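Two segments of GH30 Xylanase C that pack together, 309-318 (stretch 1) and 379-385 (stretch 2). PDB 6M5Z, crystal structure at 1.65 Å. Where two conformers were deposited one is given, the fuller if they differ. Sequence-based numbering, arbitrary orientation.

Stretch 1 309-318: ANLIWQGVVE
Stretch 2 (379-385) VNVGAFK

How do the two backbones lie against each other? Residues 309-318 are helical, with phi near -60° and psi near -45° through most of the run and phi falling to about -90° at Val 317 and Glu 318, where a wider pi-type turn spans 314-318. Regular bonds such as Val 317 N to Trp 313 O (2.8 Å) hold the helix. Residues 379-385 form an extended strand, with phi from -97° to -146° and psi from 118° to 159°. The axes approach to 8.9 Å, and their N-to-C directions differ by 52°. Trp 313 CA sits 7.2 Å from Asn 380 CA, and Val 317 CA sits 6.3 Å from Gly 382 CA, so one helical turn advances alongside two strand residues.

What does Trp 313 do at the centre? Its CA-to-CB bond points toward the strand, and chi1 of 172° (t) with chi2 of 87° brings the indole NH to the strand backbone. Trp 313 NE1 donates to Val 381 O at 2.9 Å with an N-H...O angle of 169°, nearly straight, so the one polar atom of the ring is satisfied by a main-chain carbonyl near the ring plane. The CA-to-CB bond of Val 381 points away from the helix, and its backbone supplies the contact.

Why does Asn 380 hold an m rotamer? Asn 380 CB lies over one face of the indole, 3.5 Å from the centroid of the Trp 313 five-membered ring and 10° off the normal, a CH-pi contact. From there chi1 of -75° (m) and chi2 of -27° direct the amide to Asn 310, where Asn 380 ND2 donates to Asn 310 OD1 at 2.9 Å and 144°. The CA-to-CB bond of Asn 310 points sideways to the strand, but chi1 of -75° (m) and chi2 of -55° bring its end nearer; OD1 also bonds elsewhere in the structure. The Asn 380 side chain thus combines an apolar contact through CB with a polar one through its amide.

How is the other end closed? The CA-to-CB bond of Val 317 points toward the strand, and chi1 of 174° (t) places Val 317 CG2 3.9 Å from Gly 382 CA and Val 317 CG1 4.0 Å from Val 381 O. This closeness depends on glycine: an ideal CB on Gly 382 would lie 2.9 Å from Val 317 CG2, a clash. Further along, the CA-to-CB bond of Phe 384 points sideways to the helix, yet chi1 of -50° (m) and chi2 of 84° carry its ring to Val 316, also t at 172°. Val 316 CG1 meets the ring edge at Phe 384 CE2, 3.3 Å away, a tight apolar contact.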

# COMPACT_ATOMS: atom_id res chain seq x y z
N ALA A 309 0.70 4.55 13.71
CA ALA A 309 -0.02 5.83 13.48
C ALA A 309 1.00 6.90 13.07
O ALA A 309 0.81 7.60 12.06
CB ALA A 309 -0.83 6.22 14.68
N ASN A 310 2.09 7.00 13.81
CA ASN A 310 3.15 8.02 13.56
C ASN A 310 3.84 7.78 12.22
O ASN A 310 4.23 8.78 11.56
CB ASN A 310 4.13 8.08 14.73
CG ASN A 310 3.50 8.80 15.91
OD1 ASN A 310 3.05 9.93 15.74
ND2 ASN A 310 3.42 8.16 17.06
N LEU A 311 4.07 6.51 11.83
CA LEU A 311 4.74 6.19 10.55
C LEU A 311 3.82 6.58 9.38
O LEU A 311 4.33 7.13 8.42
CB LEU A 311 5.09 4.70 10.46
CG LEU A 311 6.25 4.27 11.34
CD1 LEU A 311 6.31 2.76 11.47
CD2 LEU A 311 7.56 4.82 10.79
N ILE A 312 2.52 6.31 9.48
CA ILE A 312 1.55 6.70 8.41
C ILE A 312 1.52 8.23 8.33
O ILE A 312 1.56 8.81 7.20
CB ILE A 312 0.15 6.09 8.64
CG1 ILE A 312 0.18 4.56 8.62
CG2 ILE A 312 -0.86 6.65 7.63
CD1 ILE A 312 -1.00 3.90 9.27
N TRP A 313 1.54 8.89 9.47
CA TRP A 313 1.55 10.37 9.54
C TRP A 313 2.79 10.90 8.83
O TRP A 313 2.69 11.78 8.00
CB TRP A 313 1.48 10.86 10.99
CG TRP A 313 1.69 12.35 11.04
CD1 TRP A 313 0.77 13.34 10.91
CD2 TRP A 313 2.97 13.01 11.14
NE1 TRP A 313 1.38 14.57 10.96
CE2 TRP A 313 2.73 14.40 11.11
CE3 TRP A 313 4.29 12.56 11.30
CZ2 TRP A 313 3.76 15.34 11.20
CZ3 TRP A 313 5.30 13.49 11.43
CH2 TRP A 313 5.03 14.86 11.37
N GLN A 314 3.95 10.33 9.13
CA GLN A 314 5.22 10.74 8.51
C GLN A 314 5.08 10.59 6.99
O GLN A 314 5.46 11.53 6.24
CB GLN A 314 6.36 9.89 9.05
CG GLN A 314 7.66 10.22 8.35
CD GLN A 314 8.82 9.49 8.97
OE1 GLN A 314 8.82 9.26 10.17
NE2 GLN A 314 9.82 9.18 8.15
N GLY A 315 4.54 9.46 6.54
CA GLY A 315 4.48 9.24 5.10
C GLY A 315 3.56 10.24 4.42
O GLY A 315 3.97 10.84 3.43
N VAL A 316 2.36 10.39 4.96
CA VAL A 316 1.30 11.19 4.28
C VAL A 316 1.61 12.68 4.44
O VAL A 316 1.42 13.42 3.47
CB VAL A 316 -0.09 10.80 4.81
CG1 VAL A 316 -1.16 11.73 4.29
CG2 VAL A 316 -0.41 9.37 4.46
N VAL A 317 2.10 13.10 5.60
CA VAL A 317 2.29 14.56 5.90
C VAL A 317 3.70 15.02 5.54
O VAL A 317 3.81 16.11 4.97
CB VAL A 317 1.88 14.90 7.35
CG1 VAL A 317 2.20 16.35 7.70
CG2 VAL A 317 0.41 14.58 7.58
N GLU A 318 4.76 14.27 5.84
CA GLU A 318 6.14 14.70 5.55
C GLU A 318 6.58 14.24 4.17
O GLU A 318 7.30 15.02 3.54
CB GLU A 318 7.09 14.23 6.65
CG GLU A 318 6.67 14.70 8.04
CD GLU A 318 7.78 14.54 9.05
OE1 GLU A 318 8.42 13.49 9.04
OE2 GLU A 318 8.05 15.50 9.82
N VAL A 379 2.76 16.75 19.11
CA VAL A 379 1.43 16.40 18.54
C VAL A 379 1.56 16.44 17.02
O VAL A 379 1.85 17.50 16.48
CB VAL A 379 0.31 17.32 19.06
CG1 VAL A 379 -1.03 17.01 18.41
CG2 VAL A 379 0.19 17.21 20.57
N ASN A 380 1.32 15.31 16.36
CA ASN A 380 1.46 15.23 14.89
C ASN A 380 0.07 15.42 14.29
O ASN A 380 -0.86 14.68 14.68
CB ASN A 380 2.08 13.89 14.47
CG ASN A 380 3.57 13.79 14.73
OD1 ASN A 380 4.27 14.80 14.76
ND2 ASN A 380 4.03 12.59 15.00
N VAL A 381 -0.08 16.46 13.49
CA VAL A 381 -1.39 16.84 12.91
C VAL A 381 -1.32 16.66 11.39
O VAL A 381 -0.31 16.97 10.78
CB VAL A 381 -1.77 18.27 13.33
CG1 VAL A 381 -3.10 18.64 12.73
CG2 VAL A 381 -1.82 18.42 14.84
N GLY A 382 -2.42 16.22 10.81
CA GLY A 382 -2.63 16.32 9.36
C GLY A 382 -4.06 16.66 9.07
O GLY A 382 -4.93 16.39 9.91
N ALA A 383 -4.32 17.20 7.88
CA ALA A 383 -5.70 17.46 7.49
C ALA A 383 -5.91 17.13 6.02
O ALA A 383 -4.94 17.21 5.20
CB ALA A 383 -6.09 18.88 7.81
N PHE A 384 -7.13 16.81 5.72
CA PHE A 384 -7.56 16.29 4.40
C PHE A 384 -8.95 16.80 4.11
O PHE A 384 -9.76 16.98 5.04
CB PHE A 384 -7.52 14.77 4.42
CG PHE A 384 -6.22 14.24 4.94
CD1 PHE A 384 -6.00 14.10 6.30
CD2 PHE A 384 -5.19 13.93 4.06
CE1 PHE A 384 -4.78 13.64 6.78
CE2 PHE A 384 -3.97 13.48 4.54
CZ PHE A 384 -3.77 13.33 5.89
N LYS A 385 -9.21 16.97 2.83
CA LYS A 385 -10.53 17.31 2.30
C LYS A 385 -10.98 16.18 1.40
O LYS A 385 -10.35 15.97 0.39
CB LYS A 385 -10.46 18.63 1.51
CG LYS A 385 -11.80 19.12 0.97
CD LYS A 385 -11.78 20.60 0.58
CE LYS A 385 -12.79 20.97 -0.48
NZ LYS A 385 -12.33 20.68 -1.87